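Local coordinates for Rab GDP-dissociation inhibitor (Saccharomyces cerevisiae, PDB 2BCG), which binds Rab GTPases such as Sec4 in their GDP-bound form, blocks release of the nucleotide and extracts GDP-bound Ypt7 from vacuolar membranes, at residues F400-D405 with L413-D418; C24-L29 with D428-I433. One frame throughout, in Å; residues are numbered along the deposited sequence.

Overall arrangement
Interaction 1 and interaction 2 lie near strand 411-413, the outermost strand of the parallel sheet, their centres about 13 Å apart. The segment 413-418, which leaves that strand, joins them: it pairs with 400-405 in interaction 1 and also touches helix 424-438 of interaction 2, where the backbone N of Arg415 probably donates to Asp429 OD2 at 2.9 Å and Ser414 CA packs on Ile433 CD1 at 3.8 Å. Interaction 2 spans nearly the whole sequence, interaction 1 a short connection. Both belong to the framework of the Rossmann-like fold, since helix 21-32 joins parallel strands 14-17 and 37-40 of the same sheet. Neither includes residues that line the geranylgeranyl pockets.

Interaction 1 (F400-D405 with L413-D418); sequences FEPRED and LSRSYD
Ser416 OG sits beside its own backbone N (chi1 -55°) and meets Phe400, while Glu401 CG stands between its backbone N and carbonyl carbon (chi1 58°), starting an extended side chain that runs next to that of Arg415. The serine makes a two-bond pairing with Phe400: Phe400 N donates to Ser416 OG at 2.9 Å, and Ser416 N returns a bond to Phe400 O, also at 2.9 Å. The hydroxyl oxygen thus takes the place that a carbonyl would fill in a regular strand pair, and it also lies at the edge of the Phe400 ring. A water bridges Phe400 O and Ser416 O, donating to both. Farther along, Glu401 and Arg415 lie side by side and point the same way, with NH1 of Arg415 in a salt bridge of 2.7 Å to Glu401 OE2. Their carboxylate and guanidinium planes are 84° apart; OE2 is met on its anti side, and Glu401 CB covers one guanidinium face near the rim. A second water, in the guanidinium plane, accepts from NH2 at 2.7 Å and donates to OE2. An alanine at Glu401 would keep the CB over that face but would probably leave the Arg415 charge without its mate and the bridging water short of a partner. Pro402 is the apolar end, its CB 3.9 Å from Leu413 CB and its CG 3.5 Å from Leu413 O; nearby Ser414 O is buried without a partner in the model. In the fold, 400-402 ends the edge strand 391-402, where Glu401 pairs by backbone with Lys304 of strand 303-317, while 413-418 leaves strand 411-413 and turns past helix 21-32, whose Glu23 binds Ser414 OG, toward helix 424-438.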
ATOM      1  N   PHE A 400      10.855 -12.467  12.568  1.00 16.34           N
ATOM      2  CA  PHE A 400      10.936 -12.051  13.988  1.00 16.45           C
ATOM      3  C   PHE A 400       9.577 -11.741  14.601  1.00 17.41           C
ATOM      4  O   PHE A 400       8.608 -11.387  13.902  1.00 16.25           O
ATOM      5  CB  PHE A 400      11.896 -10.857  14.135  1.00 17.34           C
ATOM      6  CG  PHE A 400      13.280 -11.169  13.691  1.00 19.62           C
ATOM      7  CD1 PHE A 400      13.732 -10.763  12.428  1.00 19.88           C
ATOM      8  CD2 PHE A 400      14.135 -11.921  14.513  1.00 21.92           C
ATOM      9  CE1 PHE A 400      15.020 -11.075  11.998  1.00 21.49           C
ATOM     10  CE2 PHE A 400      15.423 -12.245  14.081  1.00 22.54           C
ATOM     11  CZ  PHE A 400      15.863 -11.837  12.808  1.00 21.64           C
ATOM     12  N   GLU A 401       9.486 -11.916  15.922  1.00 17.27           N
ATOM     13  CA  GLU A 401       8.287 -11.519  16.650  1.00 18.87           C
ATOM     14  C   GLU A 401       8.741 -10.905  17.966  1.00 18.23           C
ATOM     15  O   GLU A 401       9.871 -11.140  18.381  1.00 17.84           O
ATOM     16  CB  GLU A 401       7.356 -12.717  16.910  1.00 18.96           C
ATOM     17  CG  GLU A 401       8.028 -13.844  17.705  1.00 22.17           C
ATOM     18  CD  GLU A 401       7.116 -15.018  17.957  1.00 22.63           C
ATOM     19  OE1 GLU A 401       7.639 -16.113  18.247  1.00 29.82           O
ATOM     20  OE2 GLU A 401       5.881 -14.868  17.892  1.00 28.37           O
ATOM     21  N   PRO A 402       7.901 -10.069  18.570  1.00 17.46           N
ATOM     22  CA  PRO A 402       8.310  -9.497  19.864  1.00 17.39           C
ATOM     23  C   PRO A 402       8.386 -10.572  20.946  1.00 17.94           C
ATOM     24  O   PRO A 402       7.577 -11.501  20.965  1.00 17.01           O
ATOM     25  CB  PRO A 402       7.194  -8.521  20.202  1.00 17.67           C
ATOM     26  CG  PRO A 402       6.078  -8.774  19.275  1.00 19.83           C
ATOM     27  CD  PRO A 402       6.572  -9.603  18.132  1.00 18.56           C
ATOM     28  N   ARG A 403       9.354 -10.397  21.832  1.00 17.99           N
ATOM     29  CA  ARG A 403       9.495 -11.279  22.987  1.00 19.75           C
ATOM     30  C   ARG A 403       8.328 -11.064  23.957  1.00 20.46           C
ATOM     31  O   ARG A 403       7.847 -12.024  24.571  1.00 20.54           O
ATOM     32  CB  ARG A 403      10.844 -11.007  23.648  1.00 20.11           C
ATOM     33  CG  ARG A 403      12.044 -11.497  22.848  1.00 20.14           C
ATOM     34  CD  ARG A 403      13.374 -11.212  23.546  1.00 22.40           C
ATOM     35  NE  ARG A 403      14.517 -11.509  22.674  1.00 27.81           N
ATOM     36  CZ  ARG A 403      15.029 -12.730  22.475  1.00 29.35           C
ATOM     37  NH1 ARG A 403      14.516 -13.795  23.097  1.00 31.04           N
ATOM     38  NH2 ARG A 403      16.054 -12.892  21.639  1.00 31.94           N
ATOM     39  N   GLU A 404       7.876  -9.813  24.089  1.00 20.35           N
ATOM     40  CA  GLU A 404       6.799  -9.438  25.018  1.00 20.82           C
ATOM     41  C   GLU A 404       5.794  -8.485  24.352  1.00 20.19           C
ATOM     42  O   GLU A 404       6.099  -7.932  23.284  1.00 19.60           O
ATOM     43  CB  GLU A 404       7.371  -8.807  26.309  1.00 22.25           C
ATOM     44  CG  GLU A 404       8.451  -9.627  27.040  1.00 25.79           C
ATOM     45  CD  GLU A 404       7.939 -10.943  27.634  1.00 29.79           C
ATOM     46  OE1 GLU A 404       6.712 -11.084  27.881  1.00 30.46           O
ATOM     47  OE2 GLU A 404       8.774 -11.859  27.859  1.00 33.65           O
ATOM     48  N   ASP A 405       4.607  -8.313  24.953  1.00 18.91           N
ATOM     49  CA  ASP A 405       3.502  -7.608  24.294  1.00 18.70           C
ATOM     50  C   ASP A 405       3.591  -6.083  24.386  1.00 17.52           C
ATOM     51  O   ASP A 405       2.765  -5.387  23.821  1.00 18.66           O
ATOM     52  CB  ASP A 405       2.114  -8.159  24.675  1.00 19.68           C
ATOM     53  CG  ASP A 405       1.615  -7.709  26.049  1.00 21.47           C
ATOM     54  OD1 ASP A 405       2.309  -6.959  26.783  1.00 21.24           O
ATOM     55  OD2 ASP A 405       0.474  -8.101  26.372  1.00 25.43           O
ATOM     56  N   LEU A 413       5.781  -3.762  19.543  1.00 13.01           N
ATOM     57  CA  LEU A 413       6.474  -4.179  18.319  1.00 13.48           C
ATOM     58  C   LEU A 413       5.608  -5.008  17.424  1.00 12.84           C
ATOM     59  O   LEU A 413       4.794  -5.851  17.865  1.00 13.28           O
ATOM     60  CB  LEU A 413       7.734  -4.959  18.679  1.00 14.14           C
ATOM     61  CG  LEU A 413       8.716  -4.136  19.534  1.00 15.86           C
ATOM     62  CD1 LEU A 413       9.865  -4.955  20.096  1.00 20.49           C
ATOM     63  CD2 LEU A 413       9.220  -2.877  18.815  1.00 19.10           C
ATOM     64  N   SER A 414       5.803  -4.791  16.123  1.00 12.45           N
ATOM     65  CA  SER A 414       5.106  -5.614  15.140  1.00 12.90           C
ATOM     66  C   SER A 414       5.883  -6.893  14.819  1.00 12.56           C
ATOM     67  O   SER A 414       7.099  -6.994  15.088  1.00 13.65           O
ATOM     68  CB  SER A 414       4.889  -4.791  13.845  1.00 13.12           C
ATOM     69  OG  SER A 414       6.154  -4.334  13.354  1.00 12.80           O
ATOM     70  N   ARG A 415       5.193  -7.835  14.178  1.00 13.28           N
ATOM     71  CA  ARG A 415       5.812  -9.046  13.665  1.00 13.20           C
ATOM     72  C   ARG A 415       6.386  -8.836  12.243  1.00 12.68           C
ATOM     73  O   ARG A 415       5.828  -8.087  11.431  1.00 13.41           O
ATOM     74  CB  ARG A 415       4.771 -10.169  13.624  1.00 14.14           C
ATOM     75  CG  ARG A 415       4.111 -10.534  14.996  1.00 15.02           C
ATOM     76  CD  ARG A 415       2.971 -11.520  14.771  1.00 16.23           C
ATOM     77  NE  ARG A 415       3.563 -12.791  14.358  1.00 19.38           N
ATOM     78  CZ  ARG A 415       4.015 -13.726  15.187  1.00 21.56           C
ATOM     79  NH1 ARG A 415       3.894 -13.577  16.513  1.00 22.49           N
ATOM     80  NH2 ARG A 415       4.571 -14.830  14.688  1.00 23.10           N
ATOM     81  N   SER A 416       7.499  -9.496  11.937  1.00 12.85           N
ATOM     82  CA  SER A 416       7.987  -9.475  10.540  1.00 12.89           C
ATOM     83  C   SER A 416       6.903  -9.989   9.603  1.00 12.76           C
ATOM     84  O   SER A 416       6.071 -10.822   9.997  1.00 13.49           O
ATOM     85  CB  SER A 416       9.225 -10.349  10.352  1.00 12.90           C
ATOM     86  OG  SER A 416      10.258 -10.000  11.227  1.00 13.06           O
ATOM     87  N   TYR A 417       6.886  -9.507   8.358  1.00 11.86           N
ATOM     88  CA  TYR A 417       5.843  -9.989   7.415  1.00 12.04           C
ATOM     89  C   TYR A 417       6.113 -11.437   7.044  1.00 12.67           C
ATOM     90  O   TYR A 417       7.243 -11.791   6.701  1.00 13.13           O
ATOM     91  CB  TYR A 417       5.804  -9.088   6.174  1.00 12.05           C
ATOM     92  CG  TYR A 417       5.501  -7.661   6.588  1.00 10.91           C
ATOM     93  CD1 TYR A 417       4.215  -7.320   7.031  1.00 12.46           C
ATOM     94  CD2 TYR A 417       6.494  -6.680   6.614  1.00 11.65           C
ATOM     95  CE1 TYR A 417       3.913  -6.059   7.502  1.00 13.07           C
ATOM     96  CE2 TYR A 417       6.199  -5.371   7.054  1.00 12.02           C
ATOM     97  CZ  TYR A 417       4.897  -5.072   7.494  1.00 11.71           C
ATOM     98  OH  TYR A 417       4.586  -3.812   7.976  1.00 13.39           O
ATOM     99  N   ASP A 418       5.068 -12.250   7.171  1.00 12.30           N
ATOM    100  CA  ASP A 418       5.244 -13.699   7.170  1.00 12.93           C
ATOM    101  C   ASP A 418       5.100 -14.295   5.763  1.00 12.59           C
ATOM    102  O   ASP A 418       5.014 -13.559   4.771  1.00 12.00           O
ATOM    103  CB  ASP A 418       4.299 -14.348   8.208  1.00 14.40           C
ATOM    104  CG  ASP A 418       2.819 -14.235   7.850  1.00 14.21           C
ATOM    105  OD1 ASP A 418       1.953 -14.385   8.768  1.00 17.68           O
ATOM    106  OD2 ASP A 418       2.490 -14.045   6.665  1.00 13.63           O
TER
HETATM  107  O   HOH W   1       6.976 -12.749  11.851  1.00 17.13           O
HETATM  108  O   HOH W   2       5.078 -17.215  15.899  1.00 34.00           O
HETATM  109  O   HOH W   3       5.796  -5.465  21.930  1.00 14.79           O

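Interaction 2 (C24-L29 with D428-I433); sequences CILSGL and DDVKDI
Ile25 O accepts the amide N of Leu29 at 2.9 Å, a bond that sets these two residues one turn apart on the same side of helix 21-32, where both meet Val430 of helix 424-438. The two helical segments approach to 10.2 Å between axes and run in broadly the same direction, 44° apart. Val430 is the central piece. Its CG1, anti to the backbone N (chi1 167°), reaches Ile25 CG2 at 3.8 Å, Leu26 CD2 at 4.0 Å and Leu29 CD1 at 4.2 Å. Thr22, a turn before Ile25 and Leu26, touches Val430 too, so this valine enters the opposing helix as a knob enters a hole bounded by four side chains. Ile25 and Val430 cross at about a right angle, whereas Leu26 and Val430 slide past each other in opposite directions. Leu26 CD2 also lies 3.7 Å from Val430 O, and its other branch, CD1, packs on Ile433. There CD1 meets CG2 at 3.7 Å and also lies against the isoleucine's CB and CD1, the two side chains again crossing nearly at right angles. Leu26 therefore straddles the turn between Val430 and Ile433, one methyl on each. Helix 21-32 links strands 14-17 and 37-40 in the beta-alpha-beta unit at the start of the Rossmann-like fold, and the contact seats the C-terminal helix against it. Ser27 OG is bonded to Ser252 OG and Tyr259 OH, and Asp429, at the flank, takes the backbone N of Arg415 on OD2. Since the five residues that touch are all buried aliphatic ones, joined by neither a hydrogen bond nor a salt bridge, the contact between the two segments probably rests on shape fit and the exclusion of water from branched carbon surfaces.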
ATOM      1  N   CYS A  24       2.236   2.055   9.608  1.00 10.26           N
ATOM      2  CA  CYS A  24       1.495   3.142   8.976  1.00 10.42           C
ATOM      3  C   CYS A  24      -0.019   3.011   9.288  1.00 10.21           C
ATOM      4  O   CYS A  24      -0.657   4.015   9.542  1.00 11.10           O
ATOM      5  CB  CYS A  24       1.740   3.197   7.471  1.00 11.13           C
ATOM      6  SG  CYS A  24       3.430   3.658   7.057  1.00 12.28           S
ATOM      7  N   ILE A  25      -0.569   1.793   9.330  1.00 10.44           N
ATOM      8  CA  ILE A  25      -1.992   1.661   9.695  1.00 10.91           C
ATOM      9  C   ILE A  25      -2.229   2.146  11.109  1.00 11.20           C
ATOM     10  O   ILE A  25      -3.185   2.893  11.376  1.00 11.62           O
ATOM     11  CB  ILE A  25      -2.521   0.219   9.521  1.00 10.65           C
ATOM     12  CG1 ILE A  25      -2.494  -0.120   8.023  1.00 10.49           C
ATOM     13  CG2 ILE A  25      -3.988   0.119  10.022  1.00 12.48           C
ATOM     14  CD1 ILE A  25      -2.866  -1.597   7.701  1.00 12.29           C
ATOM     15  N   LEU A  26      -1.360   1.696  12.013  1.00 11.19           N
ATOM     16  CA  LEU A  26      -1.501   2.102  13.423  1.00 11.71           C
ATOM     17  C   LEU A  26      -1.369   3.614  13.553  1.00 11.87           C
ATOM     18  O   LEU A  26      -2.172   4.246  14.262  1.00 11.60           O
ATOM     19  CB  LEU A  26      -0.502   1.351  14.289  1.00 12.30           C
ATOM     20  CG  LEU A  26      -0.877  -0.120  14.426  1.00 11.96           C
ATOM     21  CD1 LEU A  26       0.358  -0.912  14.798  1.00 12.59           C
ATOM     22  CD2 LEU A  26      -2.003  -0.227  15.466  1.00 13.40           C
ATOM     23  N   SER A  27      -0.365   4.202  12.891  1.00 11.18           N
ATOM     24  CA  SER A  27      -0.169   5.655  12.937  1.00 11.44           C
ATOM     25  C   SER A  27      -1.446   6.366  12.450  1.00 11.60           C
ATOM     26  O   SER A  27      -1.939   7.324  13.090  1.00 12.32           O
ATOM     27  CB  SER A  27       1.046   6.030  12.091  1.00 10.99           C
ATOM     28  OG  SER A  27       1.206   7.447  12.049  1.00 12.31           O
ATOM     29  N   GLY A  28      -2.011   5.899  11.335  1.00 10.26           N
ATOM     30  CA  GLY A  28      -3.270   6.495  10.840  1.00 11.52           C
ATOM     31  C   GLY A  28      -4.436   6.365  11.809  1.00 12.18           C
ATOM     32  O   GLY A  28      -5.132   7.339  12.069  1.00 12.20           O
ATOM     33  N   LEU A  29      -4.637   5.163  12.356  1.00 12.26           N
ATOM     34  CA  LEU A  29      -5.759   4.937  13.280  1.00 12.76           C
ATOM     35  C   LEU A  29      -5.627   5.775  14.531  1.00 11.75           C
ATOM     36  O   LEU A  29      -6.624   6.340  15.027  1.00 13.49           O
ATOM     37  CB  LEU A  29      -5.871   3.448  13.659  1.00 12.76           C
ATOM     38  CG  LEU A  29      -6.267   2.531  12.499  1.00 13.70           C
ATOM     39  CD1 LEU A  29      -6.192   1.115  12.963  1.00 15.24           C
ATOM     40  CD2 LEU A  29      -7.662   2.887  11.928  1.00 14.60           C
ATOM     41  N   ASP A 428      -4.414  -8.868  11.564  1.00 13.01           N
ATOM     42  CA  ASP A 428      -4.491  -9.475  12.911  1.00 13.22           C
ATOM     43  C   ASP A 428      -3.479  -8.796  13.831  1.00 13.09           C
ATOM     44  O   ASP A 428      -3.792  -8.503  15.001  1.00 14.58           O
ATOM     45  CB  ASP A 428      -4.254 -10.994  12.889  1.00 14.24           C
ATOM     46  CG  ASP A 428      -5.405 -11.752  12.268  1.00 17.32           C
ATOM     47  OD1 ASP A 428      -5.199 -12.959  11.993  1.00 21.04           O
ATOM     48  OD2 ASP A 428      -6.500 -11.175  12.072  1.00 18.19           O
ATOM     49  N   ASP A 429      -2.253  -8.579  13.318  1.00 12.81           N
ATOM     50  CA  ASP A 429      -1.185  -7.955  14.107  1.00 13.51           C
ATOM     51  C   ASP A 429      -1.564  -6.503  14.435  1.00 13.29           C
ATOM     52  O   ASP A 429      -1.456  -6.068  15.586  1.00 13.68           O
ATOM     53  CB  ASP A 429       0.144  -8.002  13.346  1.00 13.67           C
ATOM     54  CG  ASP A 429       1.350  -7.763  14.238  1.00 13.73           C
ATOM     55  OD1 ASP A 429       1.256  -8.031  15.477  1.00 14.22           O
ATOM     56  OD2 ASP A 429       2.397  -7.339  13.702  1.00 13.49           O
ATOM     57  N   VAL A 430      -2.025  -5.737  13.448  1.00 13.05           N
ATOM     58  CA  VAL A 430      -2.525  -4.381  13.738  1.00 13.52           C
ATOM     59  C   VAL A 430      -3.564  -4.375  14.877  1.00 14.35           C
ATOM     60  O   VAL A 430      -3.468  -3.592  15.808  1.00 13.95           O
ATOM     61  CB  VAL A 430      -3.164  -3.776  12.475  1.00 13.69           C
ATOM     62  CG1 VAL A 430      -3.999  -2.501  12.784  1.00 13.86           C
ATOM     63  CG2 VAL A 430      -2.059  -3.477  11.439  1.00 13.48           C
ATOM     64  N   LYS A 431      -4.568  -5.246  14.779  1.00 14.29           N
ATOM     65  CA  LYS A 431      -5.668  -5.243  15.770  1.00 15.66           C
ATOM     66  C   LYS A 431      -5.131  -5.613  17.140  1.00 15.13           C
ATOM     67  O   LYS A 431      -5.512  -5.002  18.168  1.00 15.36           O
ATOM     68  CB  LYS A 431      -6.771  -6.236  15.377  1.00 15.96           C
ATOM     69  CG  LYS A 431      -7.696  -5.718  14.264  1.00 18.77           C
ATOM     70  CD  LYS A 431      -8.853  -6.690  13.868  1.00 18.98           C
ATOM     71  CE  LYS A 431      -8.392  -7.842  12.978  1.00 23.98           C
ATOM     72  NZ  LYS A 431      -9.512  -8.711  12.444  1.00 25.83           N
ATOM     73  N   ASP A 432      -4.224  -6.588  17.175  1.00 14.42           N
ATOM     74  CA  ASP A 432      -3.650  -7.025  18.436  1.00 15.11           C
ATOM     75  C   ASP A 432      -2.824  -5.892  19.063  1.00 14.90           C
ATOM     76  O   ASP A 432      -2.962  -5.606  20.263  1.00 16.13           O
ATOM     77  CB  ASP A 432      -2.797  -8.282  18.212  1.00 15.82           C
ATOM     78  CG  ASP A 432      -2.189  -8.792  19.487  1.00 16.19           C
ATOM     79  OD1 ASP A 432      -0.952  -9.038  19.515  1.00 16.27           O
ATOM     80  OD2 ASP A 432      -2.948  -8.918  20.502  1.00 19.59           O
ATOM     81  N   ILE A 433      -2.005  -5.220  18.252  1.00 13.87           N
ATOM     82  CA  ILE A 433      -1.139  -4.130  18.750  1.00 14.81           C
ATOM     83  C   ILE A 433      -2.024  -2.981  19.235  1.00 14.88           C
ATOM     84  O   ILE A 433      -1.749  -2.383  20.286  1.00 15.77           O
ATOM     85  CB  ILE A 433      -0.145  -3.610  17.656  1.00 13.78           C
ATOM     86  CG1 ILE A 433       0.890  -4.681  17.282  1.00 13.71           C
ATOM     87  CG2 ILE A 433       0.617  -2.345  18.170  1.00 13.38           C
ATOM     88  CD1 ILE A 433       1.597  -4.389  15.932  1.00 15.02           C
TER